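Local coordinates for uroporphyrinogen-III synthetase (PDB 3RE1), which probably catalyses the cyclisation of the linear tetrapyrrole hydroxymethylbilane to the macrocycle uroporphyrinogen III, with release of water, at residues Phe62-Tyr67 with Glu83-Val88; Pro76-Ala81 with Gly105-Asp110. One frame throughout, in Å; residues are numbered along the deposited sequence.

How the contacts relate
Helix 75-88 takes part in both contacts, which makes it a worked example of one crossover helix packing on different neighbours along its length. In contact 2 its residues 76-81 lie beside the next helix of the same alpha/beta domain, at residues 105-110. In contact 1 its C-terminal end, 83-88, meets the end of helix 54-62 and the turn after it, residues 62-67. Ile-82 alone separates the two pieces in sequence, and the contact centres lie about 14 Å apart. Contact 1 lies farther from the centre of the chain, about 24 Å centre to centre against about 14 Å for contact 2. In this family the active site is thought to lie in the interdomain cleft.

Contact 1: residues Phe62-Tyr67 with Glu83-Val88; sequences FELLNY and ELIDEV
The backbone hydrogen bond from Asn-66 N to Glu-63 O, 2.6 Å long, helps close the short 3-10 turn from which Leu-64 reaches across to Ile-85. This is the helix-to-strand connection of an alpha/beta domain: helix 54-62 ends, the chain turns, and strand 69-72 enters the sheet, while the next helix, 75-88, runs back past the turn. A weak hydrogen bond from Asn-66 ND2 to Glu-63 OE1 spans the same turn.

The contact itself is apolar and small. Leu-64 CD1 approaches Ile-85 CG1 at 4.3 Å, a loose touch between two buried side chains that both also rest on Trp-97 of the neighbouring strand. Nearer the surface, Phe-62 meets Val-88 where the backbones draw closest, their CA atoms 6.5 Å apart. The two side chains cross at about a right angle. Arg-58 and Ile-61 of helix 54-62 also touch Val-88, and Arg-58 forms a salt bridge with Glu-87. With chi1 at -174°, Phe-62 swings its CG away from the backbone N and offers Val-88 a ring edge instead of a face: the methyl CG1 lies in the ring plane, 3.6 Å from CD1.

Contact 2: residues Pro76-Ala81 with Gly105-Asp110; sequences PAARLA and GQILLD
Ile-107 divides its two branches between neighbouring residues of helix 76-81, Ala-78 and Arg-79. Its CG2 methyl meets Ala-78 CB at 4.1 Å, while the CG1-CD1 arm extends to the guanidinium of Arg-79. An extended chi2 of 166° carries CD1 to the end of that arm, where it sits over one face of the flat group, 3.3 Å above its plane and displaced toward the rim. CD1 is 3.7 Å from both Arg-79 NH1 and Arg-79 NH2, so the methyl sits between the two terminal nitrogens in a purely van der Waals contact. The arginine chain bends at chi2, -138°, and crosses the isoleucine at about a right angle; the result is a hydrocarbon end lying against the flat side of an exposed charged group.

Ala-78 is the buried side of the same interface. Its CB points at helix 105-110 and also meets Leu-108, whose CD2 methyl lies 3.8 Å away, so a single small methyl contacts branches of two successive residues. The backbones are nearest here as well, with Ala-78 CA and Leu-108 CA 6.4 Å apart.

The helices belong to two successive beta-alpha-beta crossovers: helix 75-88 joins strand 69-72 to 97-99, and helix 102-110 joins 97-99 to 115-116, all parallel neighbours in the sheet. The short segments run almost parallel, their axes 13° apart and 9.3 Å distant at closest approach. Both helices pack on one face of the sheet, since Val-72 of strand 69-72 is touched by Ala-78 and by Leu-108. Along helix 75-88 the contact extends in both directions: Lys-75 also touches Ile-107, and Ile-82 touches Leu-108.

Contact 1: residues Phe62-Tyr67 with Glu83-Val88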
loop_
_atom_site.group_PDB
_atom_site.type_symbol
_atom_site.label_atom_id
_atom_site.label_comp_id
_atom_site.label_asym_id
_atom_site.label_seq_id
_atom_site.Cartn_x
_atom_site.Cartn_y
_atom_site.Cartn_z
ATOM N N PHE A 62 8.928 19.861 14.270
ATOM C CA PHE A 62 8.876 20.639 15.513
ATOM C C PHE A 62 7.568 21.443 15.682
ATOM O O PHE A 62 7.067 21.612 16.807
ATOM C CB PHE A 62 10.074 21.589 15.593
ATOM C CG PHE A 62 10.185 22.319 16.903
ATOM C CD1 PHE A 62 10.910 21.762 17.960
ATOM C CD2 PHE A 62 9.555 23.561 17.099
ATOM C CE1 PHE A 62 11.033 22.416 19.186
ATOM C CE2 PHE A 62 9.658 24.224 18.325
ATOM C CZ PHE A 62 10.426 23.642 19.381
ATOM N N GLU A 63 7.010 21.933 14.575
ATOM C CA GLU A 63 5.751 22.677 14.656
ATOM C C GLU A 63 4.468 21.892 14.382
ATOM O O GLU A 63 3.472 22.479 14.004
ATOM C CB GLU A 63 5.809 23.930 13.777
ATOM C CG GLU A 63 6.635 25.060 14.420
ATOM C CD GLU A 63 6.555 26.354 13.643
ATOM O OE1 GLU A 63 5.587 27.141 13.858
ATOM O OE2 GLU A 63 7.464 26.573 12.803
ATOM N N LEU A 64 4.499 20.576 14.600
ATOM C CA LEU A 64 3.334 19.696 14.392
ATOM C C LEU A 64 2.065 20.245 14.986
ATOM O O LEU A 64 1.003 19.971 14.495
ATOM C CB LEU A 64 3.563 18.303 14.980
ATOM C CG LEU A 64 4.387 17.370 14.122
ATOM C CD1 LEU A 64 4.525 16.052 14.842
ATOM C CD2 LEU A 64 3.764 17.172 12.785
ATOM N N LEU A 65 2.199 21.042 16.035
ATOM C CA LEU A 65 1.039 21.631 16.672
ATOM C C LEU A 65 0.336 22.629 15.782
ATOM O O LEU A 65 -0.810 22.977 16.032
ATOM C CB LEU A 65 1.421 22.292 17.990
ATOM C CG LEU A 65 2.096 21.415 19.046
ATOM C CD1 LEU A 65 2.212 22.232 20.350
ATOM C CD2 LEU A 65 1.348 20.116 19.267
ATOM N N ASN A 66 1.019 23.077 14.735
ATOM C CA ASN A 66 0.402 23.954 13.739
ATOM C C ASN A 66 -0.858 23.307 13.145
ATOM O O ASN A 66 -1.781 23.992 12.666
ATOM C CB ASN A 66 1.380 24.283 12.600
ATOM C CG ASN A 66 2.230 25.488 12.912
ATOM O OD1 ASN A 66 1.872 26.263 13.801
ATOM N ND2 ASN A 66 3.360 25.659 12.199
ATOM N N TYR A 67 -0.888 21.992 13.171
ATOM C CA TYR A 67 -2.019 21.261 12.625
ATOM C C TYR A 67 -2.951 20.815 13.744
ATOM O O TYR A 67 -2.519 20.549 14.870
ATOM C CB TYR A 67 -1.529 20.026 11.825
ATOM C CG TYR A 67 -0.616 20.428 10.686
ATOM C CD1 TYR A 67 -1.120 20.742 9.431
ATOM C CD2 TYR A 67 0.720 20.551 10.883
ATOM C CE1 TYR A 67 -0.311 21.178 8.419
ATOM C CE2 TYR A 67 1.553 20.959 9.872
ATOM C CZ TYR A 67 1.046 21.283 8.642
ATOM O OH TYR A 67 1.915 21.669 7.624
ATOM N N GLU A 83 10.227 7.758 14.205
ATOM C CA GLU A 83 11.645 8.032 14.250
ATOM C C GLU A 83 11.997 9.507 14.189
ATOM O O GLU A 83 13.038 9.922 14.693
ATOM C CB GLU A 83 12.384 7.256 13.155
ATOM C CG GLU A 83 12.299 5.723 13.340
ATOM C CD GLU A 83 12.687 5.248 14.766
ATOM O OE1 GLU A 83 13.786 5.606 15.250
ATOM O OE2 GLU A 83 11.901 4.513 15.408
ATOM N N LEU A 84 11.137 10.301 13.589
ATOM C CA LEU A 84 11.374 11.738 13.527
ATOM C C LEU A 84 10.897 12.454 14.809
ATOM O O LEU A 84 11.631 13.269 15.363
ATOM C CB LEU A 84 10.693 12.319 12.303
ATOM C CG LEU A 84 11.598 12.777 11.171
ATOM C CD1 LEU A 84 12.553 11.706 10.723
ATOM C CD2 LEU A 84 10.674 13.159 10.047
ATOM N N ILE A 85 9.682 12.134 15.259
ATOM C CA ILE A 85 9.137 12.644 16.494
ATOM C C ILE A 85 10.132 12.384 17.620
ATOM O O ILE A 85 10.572 13.304 18.302
ATOM C CB ILE A 85 7.804 11.951 16.846
ATOM C CG1 ILE A 85 6.684 12.474 15.953
ATOM C CG2 ILE A 85 7.402 12.226 18.264
ATOM C CD1 ILE A 85 6.753 12.091 14.487
ATOM N N ASP A 86 10.487 11.122 17.812
ATOM C CA ASP A 86 11.360 10.735 18.910
ATOM C C ASP A 86 12.668 11.505 18.917
ATOM O O ASP A 86 13.306 11.671 19.955
ATOM C CB ASP A 86 11.670 9.252 18.836
ATOM C CG ASP A 86 12.488 8.791 20.003
ATOM O OD1 ASP A 86 11.908 8.673 21.104
ATOM O OD2 ASP A 86 13.703 8.550 19.810
ATOM N N GLU A 87 13.066 11.980 17.754
ATOM C CA GLU A 87 14.303 12.707 17.663
ATOM C C GLU A 87 14.183 14.150 18.115
ATOM O O GLU A 87 15.092 14.666 18.759
ATOM C CB GLU A 87 14.792 12.662 16.235
ATOM C CG GLU A 87 16.082 13.398 15.975
ATOM C CD GLU A 87 16.719 12.945 14.672
ATOM O OE1 GLU A 87 17.329 11.839 14.660
ATOM O OE2 GLU A 87 16.589 13.675 13.653
ATOM N N VAL A 88 13.073 14.799 17.772
ATOM C CA VAL A 88 12.864 16.225 18.087
ATOM C C VAL A 88 11.996 16.472 19.334
ATOM O O VAL A 88 12.258 17.383 20.090
ATOM C CB VAL A 88 12.223 16.980 16.871
ATOM C CG1 VAL A 88 12.074 18.479 17.175
ATOM C CG2 VAL A 88 13.055 16.781 15.611
#

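Contact 2: residues Pro76-Ala81 with Gly105-Asp110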
loop_
_atom_site.group_PDB
_atom_site.type_symbol
_atom_site.label_atom_id
_atom_site.label_comp_id
_atom_site.label_asym_id
_atom_site.label_seq_id
_atom_site.Cartn_x
_atom_site.Cartn_y
_atom_site.Cartn_z
ATOM N N PRO A 76 4.899 2.009 6.511
ATOM C CA PRO A 76 6.206 2.655 6.284
ATOM C C PRO A 76 6.196 4.108 6.797
ATOM O O PRO A 76 7.178 4.534 7.401
ATOM C CB PRO A 76 6.365 2.594 4.766
ATOM C CG PRO A 76 5.571 1.423 4.385
ATOM C CD PRO A 76 4.370 1.450 5.263
ATOM N N ALA A 77 5.094 4.844 6.569
ATOM C CA ALA A 77 4.971 6.240 7.034
ATOM C C ALA A 77 4.986 6.309 8.559
ATOM O O ALA A 77 5.764 7.049 9.140
ATOM C CB ALA A 77 3.688 6.903 6.489
ATOM N N ALA A 78 4.117 5.537 9.193
ATOM C CA ALA A 78 4.071 5.460 10.646
ATOM C C ALA A 78 5.459 5.205 11.291
ATOM O O ALA A 78 5.845 5.838 12.273
ATOM C CB ALA A 78 3.078 4.384 11.070
ATOM N N ARG A 79 6.212 4.293 10.715
ATOM C CA ARG A 79 7.490 3.962 11.277
ATOM C C ARG A 79 8.501 5.055 11.085
ATOM O O ARG A 79 9.302 5.286 11.981
ATOM C CB ARG A 79 8.027 2.648 10.686
ATOM C CG ARG A 79 7.158 1.449 11.055
ATOM C CD ARG A 79 8.007 0.274 11.419
ATOM N NE ARG A 79 7.297 -0.701 12.244
ATOM C CZ ARG A 79 6.317 -1.473 11.801
ATOM N NH1 ARG A 79 5.921 -1.382 10.531
ATOM N NH2 ARG A 79 5.734 -2.333 12.629
ATOM N N LEU A 80 8.506 5.701 9.922
ATOM C CA LEU A 80 9.472 6.756 9.681
ATOM C C LEU A 80 9.076 7.984 10.473
ATOM O O LEU A 80 9.901 8.857 10.748
ATOM C CB LEU A 80 9.520 7.116 8.206
ATOM C CG LEU A 80 10.372 6.245 7.279
ATOM C CD1 LEU A 80 11.857 6.280 7.703
ATOM C CD2 LEU A 80 9.857 4.842 7.312
ATOM N N ALA A 81 7.794 8.043 10.826
ATOM C CA ALA A 81 7.236 9.181 11.527
ATOM C C ALA A 81 7.726 9.114 12.948
ATOM O O ALA A 81 8.353 10.057 13.422
ATOM C CB ALA A 81 5.694 9.163 11.475
ATOM N N GLY A 105 -2.305 1.943 12.976
ATOM C CA GLY A 105 -2.756 2.632 14.159
ATOM C C GLY A 105 -2.088 2.179 15.435
ATOM O O GLY A 105 -1.783 3.016 16.305
ATOM N N GLN A 106 -1.899 0.863 15.565
ATOM C CA GLN A 106 -1.251 0.303 16.742
ATOM C C GLN A 106 0.201 0.747 16.794
ATOM O O GLN A 106 0.734 1.059 17.857
ATOM C CB GLN A 106 -1.329 -1.217 16.734
ATOM C CG GLN A 106 -2.385 -1.817 17.695
ATOM C CD GLN A 106 -2.145 -1.561 19.209
ATOM O OE1 GLN A 106 -2.987 -1.944 20.029
ATOM N NE2 GLN A 106 -1.013 -0.920 19.576
ATOM N N ILE A 107 0.831 0.831 15.637
ATOM C CA ILE A 107 2.215 1.250 15.585
ATOM C C ILE A 107 2.382 2.604 16.259
ATOM O O ILE A 107 3.256 2.770 17.128
ATOM C CB ILE A 107 2.706 1.310 14.144
ATOM C CG1 ILE A 107 2.632 -0.097 13.523
ATOM C CG2 ILE A 107 4.112 1.869 14.097
ATOM C CD1 ILE A 107 2.781 -0.139 12.005
ATOM N N LEU A 108 1.519 3.555 15.888
ATOM C CA LEU A 108 1.494 4.907 16.482
ATOM C C LEU A 108 1.070 4.873 17.959
ATOM O O LEU A 108 1.648 5.570 18.816
ATOM C CB LEU A 108 0.523 5.805 15.716
ATOM C CG LEU A 108 0.738 5.863 14.198
ATOM C CD1 LEU A 108 -0.489 6.434 13.565
ATOM C CD2 LEU A 108 2.006 6.667 13.848
ATOM N N LEU A 109 0.065 4.045 18.237
ATOM C CA LEU A 109 -0.451 3.896 19.573
ATOM C C LEU A 109 0.631 3.359 20.526
ATOM O O LEU A 109 0.716 3.781 21.674
ATOM C CB LEU A 109 -1.657 2.966 19.544
ATOM C CG LEU A 109 -2.665 2.986 20.685
ATOM C CD1 LEU A 109 -2.034 2.448 21.956
ATOM C CD2 LEU A 109 -3.168 4.414 20.880
ATOM N N ASP A 110 1.469 2.454 20.041
ATOM C CA ASP A 110 2.540 1.915 20.870
ATOM C C ASP A 110 3.530 2.978 21.320
ATOM O O ASP A 110 4.017 2.912 22.443
ATOM C CB ASP A 110 3.313 0.795 20.151
ATOM C CG ASP A 110 2.533 -0.520 20.091
ATOM O OD1 ASP A 110 1.619 -0.721 20.942
ATOM O OD2 ASP A 110 2.849 -1.349 19.190
#